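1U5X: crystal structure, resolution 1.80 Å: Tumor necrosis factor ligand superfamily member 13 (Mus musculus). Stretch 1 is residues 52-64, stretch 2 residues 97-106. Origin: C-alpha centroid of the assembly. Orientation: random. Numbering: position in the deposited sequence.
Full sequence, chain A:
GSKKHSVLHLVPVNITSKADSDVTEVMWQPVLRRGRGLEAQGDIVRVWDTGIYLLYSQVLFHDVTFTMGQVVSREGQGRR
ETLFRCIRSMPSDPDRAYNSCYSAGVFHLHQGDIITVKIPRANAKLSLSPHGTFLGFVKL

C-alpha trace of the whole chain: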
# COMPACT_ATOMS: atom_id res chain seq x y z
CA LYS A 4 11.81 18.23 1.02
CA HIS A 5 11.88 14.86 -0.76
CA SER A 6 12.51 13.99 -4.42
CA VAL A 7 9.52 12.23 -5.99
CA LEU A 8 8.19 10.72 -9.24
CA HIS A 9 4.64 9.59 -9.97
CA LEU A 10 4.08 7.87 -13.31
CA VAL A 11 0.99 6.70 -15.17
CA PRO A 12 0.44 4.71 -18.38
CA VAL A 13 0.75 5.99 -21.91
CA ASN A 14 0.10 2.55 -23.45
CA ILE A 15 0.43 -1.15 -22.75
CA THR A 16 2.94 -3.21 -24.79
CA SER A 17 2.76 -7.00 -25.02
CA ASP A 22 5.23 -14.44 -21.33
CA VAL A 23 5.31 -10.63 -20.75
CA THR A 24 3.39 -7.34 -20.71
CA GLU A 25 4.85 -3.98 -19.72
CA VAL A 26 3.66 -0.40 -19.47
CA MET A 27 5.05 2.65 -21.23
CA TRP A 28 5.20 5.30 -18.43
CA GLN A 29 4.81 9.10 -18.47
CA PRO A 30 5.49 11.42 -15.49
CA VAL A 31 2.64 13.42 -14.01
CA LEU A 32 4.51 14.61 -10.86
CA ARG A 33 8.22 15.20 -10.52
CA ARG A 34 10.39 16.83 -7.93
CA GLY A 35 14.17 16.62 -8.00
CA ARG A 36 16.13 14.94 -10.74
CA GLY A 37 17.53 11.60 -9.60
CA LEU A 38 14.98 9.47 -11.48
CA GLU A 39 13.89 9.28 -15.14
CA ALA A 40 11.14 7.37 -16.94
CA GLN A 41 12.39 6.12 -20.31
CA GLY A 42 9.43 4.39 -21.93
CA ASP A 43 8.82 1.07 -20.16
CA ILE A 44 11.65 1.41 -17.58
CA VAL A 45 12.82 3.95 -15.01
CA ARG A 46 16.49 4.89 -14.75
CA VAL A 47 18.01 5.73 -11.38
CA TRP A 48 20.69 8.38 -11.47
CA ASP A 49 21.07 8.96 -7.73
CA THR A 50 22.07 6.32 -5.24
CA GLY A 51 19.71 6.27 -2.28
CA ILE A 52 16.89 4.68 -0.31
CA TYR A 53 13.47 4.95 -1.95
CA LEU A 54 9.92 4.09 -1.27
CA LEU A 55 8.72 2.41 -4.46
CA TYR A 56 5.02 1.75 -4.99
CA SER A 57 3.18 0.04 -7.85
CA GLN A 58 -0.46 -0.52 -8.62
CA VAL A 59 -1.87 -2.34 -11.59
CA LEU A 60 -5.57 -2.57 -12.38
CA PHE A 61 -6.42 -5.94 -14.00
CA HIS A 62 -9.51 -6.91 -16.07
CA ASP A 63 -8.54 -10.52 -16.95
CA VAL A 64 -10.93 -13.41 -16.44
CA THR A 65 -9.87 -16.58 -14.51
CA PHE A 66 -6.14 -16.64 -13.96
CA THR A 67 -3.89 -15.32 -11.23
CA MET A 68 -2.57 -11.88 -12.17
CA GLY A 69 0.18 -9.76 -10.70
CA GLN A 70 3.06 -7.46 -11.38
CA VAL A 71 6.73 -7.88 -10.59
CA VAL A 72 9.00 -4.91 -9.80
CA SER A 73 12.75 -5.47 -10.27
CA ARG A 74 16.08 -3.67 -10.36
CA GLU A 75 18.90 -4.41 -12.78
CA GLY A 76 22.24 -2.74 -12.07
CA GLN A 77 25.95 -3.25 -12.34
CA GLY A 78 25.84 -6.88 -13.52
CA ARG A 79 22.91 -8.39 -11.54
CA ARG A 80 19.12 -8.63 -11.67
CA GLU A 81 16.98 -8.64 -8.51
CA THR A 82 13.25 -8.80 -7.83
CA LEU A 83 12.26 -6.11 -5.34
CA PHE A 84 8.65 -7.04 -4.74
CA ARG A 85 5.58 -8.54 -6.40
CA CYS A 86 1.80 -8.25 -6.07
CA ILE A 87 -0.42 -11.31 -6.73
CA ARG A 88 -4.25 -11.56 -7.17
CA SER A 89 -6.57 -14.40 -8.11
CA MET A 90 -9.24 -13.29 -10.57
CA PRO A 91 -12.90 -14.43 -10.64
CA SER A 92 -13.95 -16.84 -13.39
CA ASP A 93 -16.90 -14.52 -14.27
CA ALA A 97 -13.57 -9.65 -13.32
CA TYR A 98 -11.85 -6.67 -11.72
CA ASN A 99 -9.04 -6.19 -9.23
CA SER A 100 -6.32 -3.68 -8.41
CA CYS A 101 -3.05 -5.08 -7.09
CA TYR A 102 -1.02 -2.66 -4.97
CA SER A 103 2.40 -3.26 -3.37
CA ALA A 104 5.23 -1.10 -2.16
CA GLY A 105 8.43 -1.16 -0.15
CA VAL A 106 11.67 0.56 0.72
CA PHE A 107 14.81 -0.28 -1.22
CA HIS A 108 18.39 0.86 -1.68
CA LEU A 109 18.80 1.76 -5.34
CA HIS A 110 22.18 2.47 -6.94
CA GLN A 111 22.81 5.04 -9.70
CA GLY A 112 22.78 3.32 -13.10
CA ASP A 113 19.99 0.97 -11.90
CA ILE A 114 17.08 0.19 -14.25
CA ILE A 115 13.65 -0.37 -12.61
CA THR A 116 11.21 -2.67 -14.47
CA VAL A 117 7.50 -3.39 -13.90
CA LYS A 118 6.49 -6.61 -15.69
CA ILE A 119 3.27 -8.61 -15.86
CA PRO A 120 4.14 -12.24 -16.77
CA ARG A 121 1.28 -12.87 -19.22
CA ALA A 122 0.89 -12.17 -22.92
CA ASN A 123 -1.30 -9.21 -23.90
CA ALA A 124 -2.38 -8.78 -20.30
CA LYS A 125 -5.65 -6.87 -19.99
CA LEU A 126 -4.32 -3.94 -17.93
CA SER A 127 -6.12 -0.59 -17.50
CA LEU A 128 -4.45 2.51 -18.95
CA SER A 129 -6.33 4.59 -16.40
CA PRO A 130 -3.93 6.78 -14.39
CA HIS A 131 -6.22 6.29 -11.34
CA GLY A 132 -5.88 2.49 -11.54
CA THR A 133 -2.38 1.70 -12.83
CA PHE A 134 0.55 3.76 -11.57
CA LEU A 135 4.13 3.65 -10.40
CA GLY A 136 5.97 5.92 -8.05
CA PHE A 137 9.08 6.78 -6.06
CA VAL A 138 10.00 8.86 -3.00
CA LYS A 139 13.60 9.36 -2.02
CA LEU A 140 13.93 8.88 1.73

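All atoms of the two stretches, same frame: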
# COMPACT_ATOMS: atom_id res chain seq x y z
N ILE A 52 17.98 5.52 -0.79
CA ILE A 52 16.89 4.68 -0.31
C ILE A 52 15.56 5.29 -0.76
O ILE A 52 15.32 6.49 -0.59
CB ILE A 52 16.99 4.54 1.24
CG1 ILE A 52 18.26 3.74 1.61
CG2 ILE A 52 15.76 3.92 1.79
CD1 ILE A 52 18.53 3.65 3.11
N TYR A 53 14.71 4.48 -1.38
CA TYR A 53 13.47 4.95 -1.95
C TYR A 53 12.33 4.10 -1.54
O TYR A 53 12.44 2.88 -1.50
CB TYR A 53 13.54 4.84 -3.48
CG TYR A 53 14.54 5.74 -4.13
CD1 TYR A 53 15.88 5.37 -4.26
CD2 TYR A 53 14.13 6.95 -4.69
CE1 TYR A 53 16.80 6.20 -4.90
CE2 TYR A 53 15.06 7.80 -5.34
CZ TYR A 53 16.38 7.42 -5.43
OH TYR A 53 17.26 8.24 -6.08
N LEU A 54 11.21 4.74 -1.25
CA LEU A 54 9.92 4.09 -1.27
C LEU A 54 9.49 3.96 -2.71
O LEU A 54 9.47 4.96 -3.46
CB LEU A 54 8.92 4.96 -0.51
CG LEU A 54 7.48 4.46 -0.50
CD1 LEU A 54 7.36 3.12 0.23
CD2 LEU A 54 6.56 5.53 0.16
N LEU A 55 9.17 2.72 -3.13
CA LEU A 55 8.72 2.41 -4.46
C LEU A 55 7.35 1.79 -4.31
O LEU A 55 7.18 0.86 -3.55
CB LEU A 55 9.68 1.39 -5.11
CG LEU A 55 9.72 1.08 -6.58
CD1 LEU A 55 9.31 2.20 -7.48
CD2 LEU A 55 11.14 0.58 -6.93
N TYR A 56 6.38 2.30 -5.05
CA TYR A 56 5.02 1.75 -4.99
C TYR A 56 4.53 1.50 -6.41
O TYR A 56 4.92 2.21 -7.35
CB TYR A 56 4.05 2.66 -4.23
CG TYR A 56 3.88 4.07 -4.76
CD1 TYR A 56 2.97 4.36 -5.74
CD2 TYR A 56 4.66 5.11 -4.25
CE1 TYR A 56 2.80 5.68 -6.22
CE2 TYR A 56 4.55 6.41 -4.70
CZ TYR A 56 3.59 6.69 -5.68
OH TYR A 56 3.50 7.99 -6.11
N SER A 57 3.68 0.49 -6.56
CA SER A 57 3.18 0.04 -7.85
C SER A 57 1.76 -0.45 -7.67
O SER A 57 1.48 -1.26 -6.80
CB SER A 57 4.03 -1.11 -8.37
OG SER A 57 3.39 -1.77 -9.45
N GLN A 58 0.86 0.05 -8.51
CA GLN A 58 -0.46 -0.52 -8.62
C GLN A 58 -0.73 -0.84 -10.07
O GLN A 58 -0.38 -0.06 -10.98
CB GLN A 58 -1.58 0.41 -8.13
CG GLN A 58 -2.99 -0.26 -8.11
CD GLN A 58 -4.02 0.59 -7.38
OE1 GLN A 58 -3.97 0.67 -6.13
NE2 GLN A 58 -4.98 1.14 -8.11
N VAL A 59 -1.35 -1.99 -10.27
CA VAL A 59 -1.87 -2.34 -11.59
C VAL A 59 -3.32 -2.75 -11.44
O VAL A 59 -3.69 -3.53 -10.55
CB VAL A 59 -1.03 -3.45 -12.28
CG1 VAL A 59 -1.63 -3.79 -13.65
CG2 VAL A 59 0.45 -3.05 -12.39
N LEU A 60 -4.16 -2.23 -12.34
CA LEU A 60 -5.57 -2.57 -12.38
C LEU A 60 -5.82 -3.63 -13.45
O LEU A 60 -5.57 -3.40 -14.63
CB LEU A 60 -6.38 -1.31 -12.68
CG LEU A 60 -7.86 -1.50 -13.00
CD1 LEU A 60 -8.49 -2.36 -11.92
CD2 LEU A 60 -8.55 -0.11 -13.15
N PHE A 61 -6.25 -4.82 -13.04
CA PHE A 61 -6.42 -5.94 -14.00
C PHE A 61 -7.89 -6.20 -14.34
O PHE A 61 -8.75 -6.12 -13.46
CB PHE A 61 -5.83 -7.21 -13.40
CG PHE A 61 -4.36 -7.13 -13.15
CD1 PHE A 61 -3.44 -7.48 -14.15
CD2 PHE A 61 -3.88 -6.81 -11.90
CE1 PHE A 61 -2.08 -7.44 -13.90
CE2 PHE A 61 -2.53 -6.77 -11.65
CZ PHE A 61 -1.63 -7.10 -12.64
N HIS A 62 -8.15 -6.58 -15.60
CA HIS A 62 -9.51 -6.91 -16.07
C HIS A 62 -9.64 -8.36 -16.57
O HIS A 62 -10.71 -8.76 -17.01
CB HIS A 62 -9.94 -5.93 -17.17
N ASP A 63 -8.57 -9.15 -16.46
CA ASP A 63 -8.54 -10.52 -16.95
C ASP A 63 -9.45 -11.47 -16.20
O ASP A 63 -9.53 -11.44 -14.96
CB ASP A 63 -7.13 -11.10 -16.90
CG ASP A 63 -6.27 -10.66 -18.06
OD1 ASP A 63 -6.81 -10.58 -19.18
OD2 ASP A 63 -5.06 -10.40 -17.97
N VAL A 64 -10.10 -12.34 -16.96
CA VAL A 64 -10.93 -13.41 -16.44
C VAL A 64 -10.03 -14.58 -16.01
O VAL A 64 -8.96 -14.79 -16.58
CB VAL A 64 -12.02 -13.81 -17.49
CG1 VAL A 64 -11.42 -14.51 -18.73
CG2 VAL A 64 -13.11 -14.67 -16.88
N ALA A 97 -13.79 -10.40 -12.10
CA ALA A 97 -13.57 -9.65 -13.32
C ALA A 97 -12.61 -8.46 -13.14
O ALA A 97 -11.94 -8.04 -14.09
CB ALA A 97 -14.91 -9.18 -13.85
N TYR A 98 -12.55 -7.91 -11.93
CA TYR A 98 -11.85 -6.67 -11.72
C TYR A 98 -11.11 -6.68 -10.40
O TYR A 98 -11.67 -7.11 -9.37
CB TYR A 98 -12.82 -5.50 -11.70
CG TYR A 98 -13.65 -5.36 -12.94
CD1 TYR A 98 -14.85 -6.05 -13.07
CD2 TYR A 98 -13.26 -4.54 -13.99
CE1 TYR A 98 -15.62 -5.93 -14.20
CE2 TYR A 98 -14.02 -4.40 -15.13
CZ TYR A 98 -15.21 -5.10 -15.23
OH TYR A 98 -15.99 -4.97 -16.35
N ASN A 99 -9.87 -6.24 -10.43
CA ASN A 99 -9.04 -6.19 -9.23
C ASN A 99 -7.80 -5.32 -9.41
O ASN A 99 -7.05 -5.53 -10.35
CB ASN A 99 -8.55 -7.61 -8.88
CG ASN A 99 -9.58 -8.43 -8.11
OD1 ASN A 99 -10.09 -8.00 -7.08
ND2 ASN A 99 -9.84 -9.65 -8.58
N SER A 100 -7.57 -4.39 -8.48
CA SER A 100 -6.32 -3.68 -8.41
C SER A 100 -5.36 -4.49 -7.53
O SER A 100 -5.77 -5.18 -6.60
CB SER A 100 -6.51 -2.23 -7.86
OG SER A 100 -7.15 -2.21 -6.61
N CYS A 101 -4.09 -4.42 -7.86
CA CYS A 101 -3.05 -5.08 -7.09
C CYS A 101 -2.05 -4.00 -6.73
O CYS A 101 -1.38 -3.48 -7.59
CB CYS A 101 -2.42 -6.19 -7.93
SG CYS A 101 -1.78 -7.54 -6.96
N TYR A 102 -1.97 -3.67 -5.44
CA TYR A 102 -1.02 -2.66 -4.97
C TYR A 102 0.06 -3.32 -4.11
O TYR A 102 -0.24 -4.16 -3.26
CB TYR A 102 -1.76 -1.62 -4.11
CG TYR A 102 -0.90 -0.50 -3.55
CD1 TYR A 102 -0.14 -0.70 -2.39
CD2 TYR A 102 -0.78 0.73 -4.20
CE1 TYR A 102 0.70 0.32 -1.88
CE2 TYR A 102 0.05 1.74 -3.67
CZ TYR A 102 0.76 1.54 -2.53
OH TYR A 102 1.61 2.48 -1.95
N SER A 103 1.31 -2.91 -4.30
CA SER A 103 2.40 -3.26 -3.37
C SER A 103 3.43 -2.17 -3.36
O SER A 103 3.45 -1.30 -4.25
CB SER A 103 3.01 -4.63 -3.74
OG SER A 103 3.98 -5.06 -2.79
N ALA A 104 4.24 -2.16 -2.33
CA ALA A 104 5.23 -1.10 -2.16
C ALA A 104 6.24 -1.52 -1.10
O ALA A 104 5.96 -2.35 -0.23
CB ALA A 104 4.56 0.18 -1.70
N GLY A 105 7.42 -0.95 -1.17
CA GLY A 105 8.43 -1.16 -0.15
C GLY A 105 9.60 -0.22 -0.28
O GLY A 105 9.64 0.58 -1.21
N VAL A 106 10.54 -0.34 0.66
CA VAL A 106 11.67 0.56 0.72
C VAL A 106 12.93 -0.18 0.34
O VAL A 106 13.22 -1.22 0.91
CB VAL A 106 11.84 1.18 2.10
CG1 VAL A 106 13.03 2.08 2.12
CG2 VAL A 106 10.63 1.99 2.43
O HOH W 1 -5.20 -1.61 -4.93

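Residues 52-61 and 99-106 form neighbouring strands of a β-sheet, their N-to-C directions 168° apart and therefore antiparallel. Together the two stretches bury 855 Å², and the main chain supplies all of the direct hydrogen bonds between them. These fall in four reciprocal pairs. L55 N donates to G105 O (2.9 Å) and G105 N returns a bond to L55 O (3.0 Å); S57 N to S103 O (2.9 Å) is matched by S103 N to S57 O (3.0 Å). The ladder continues with V59 N to C101 O (3.1 Å) and C101 N to V59 O (2.9 Å), and ends with F61 N to N99 O (2.9 Å) and N99 N to F61 O, the longest at 3.2 Å. N-H...O angles of 155° to 173° show well-aligned bonds, and the unbroken one-for-one register from L54-V106 to F61-N99 leaves no bulge.

Between these rungs lie the non-hydrogen-bonded pairs Y56-A104, Q58-Y102 and L60-S100, with L54-V106 just beyond the L55-G105 rung; at all four the backbones draw closer: Y56 CA and A104 CA are 4.0 Å apart, whereas S57 CA and S103 CA, in a hydrogen-bonded pair, are 5.6 Å apart. CA-H...O contacts supplement the ladder here, among them V106 CA to Y53 O (3.3 Å) and Q58 CA to C101 O (3.3 Å). Past the last rung, H62 CA approaches A97 O at 3.3 Å.

The face carrying L54, Y56, Q58, Y102, A104 and V106 holds most of the apolar side-chain contacts. L54 CD1 lies 4.1 Å from V106 CG2, while V106 CG1 meets I52 CG2 at 3.3 Å, so the branched valine touches two aliphatic neighbours. The small A104 suits its close pairing with Y56, their CB atoms 3.6 Å apart. Y102, with chi1 in t, extends along the sheet to bring its OH within 3.3 Å of Y56 CB; the p rotamer of Y56 leads its own ring away from the other strand.

Polar groups on this face are linked through solvent. A water donates to Q58 OE1 (2.9 Å from its O) and accepts from S100 OG (2.6 Å from its O), bridging the strands. Q58 OE1 also lies at the edge of the Y102 ring, 3.7 Å from Y102 CD2.

On the other face, F61 packs across the strand: its CE2 is 3.8 Å from C101 CB, and both C101 CB and N99 O lie at the ring edge. The hydroxyls of S57 and S103 find hydrogen bonds elsewhere in the structure, which satisfies these buried polar side chains. G105 adds no side chain to this face, yet its backbone completes the rung with L55.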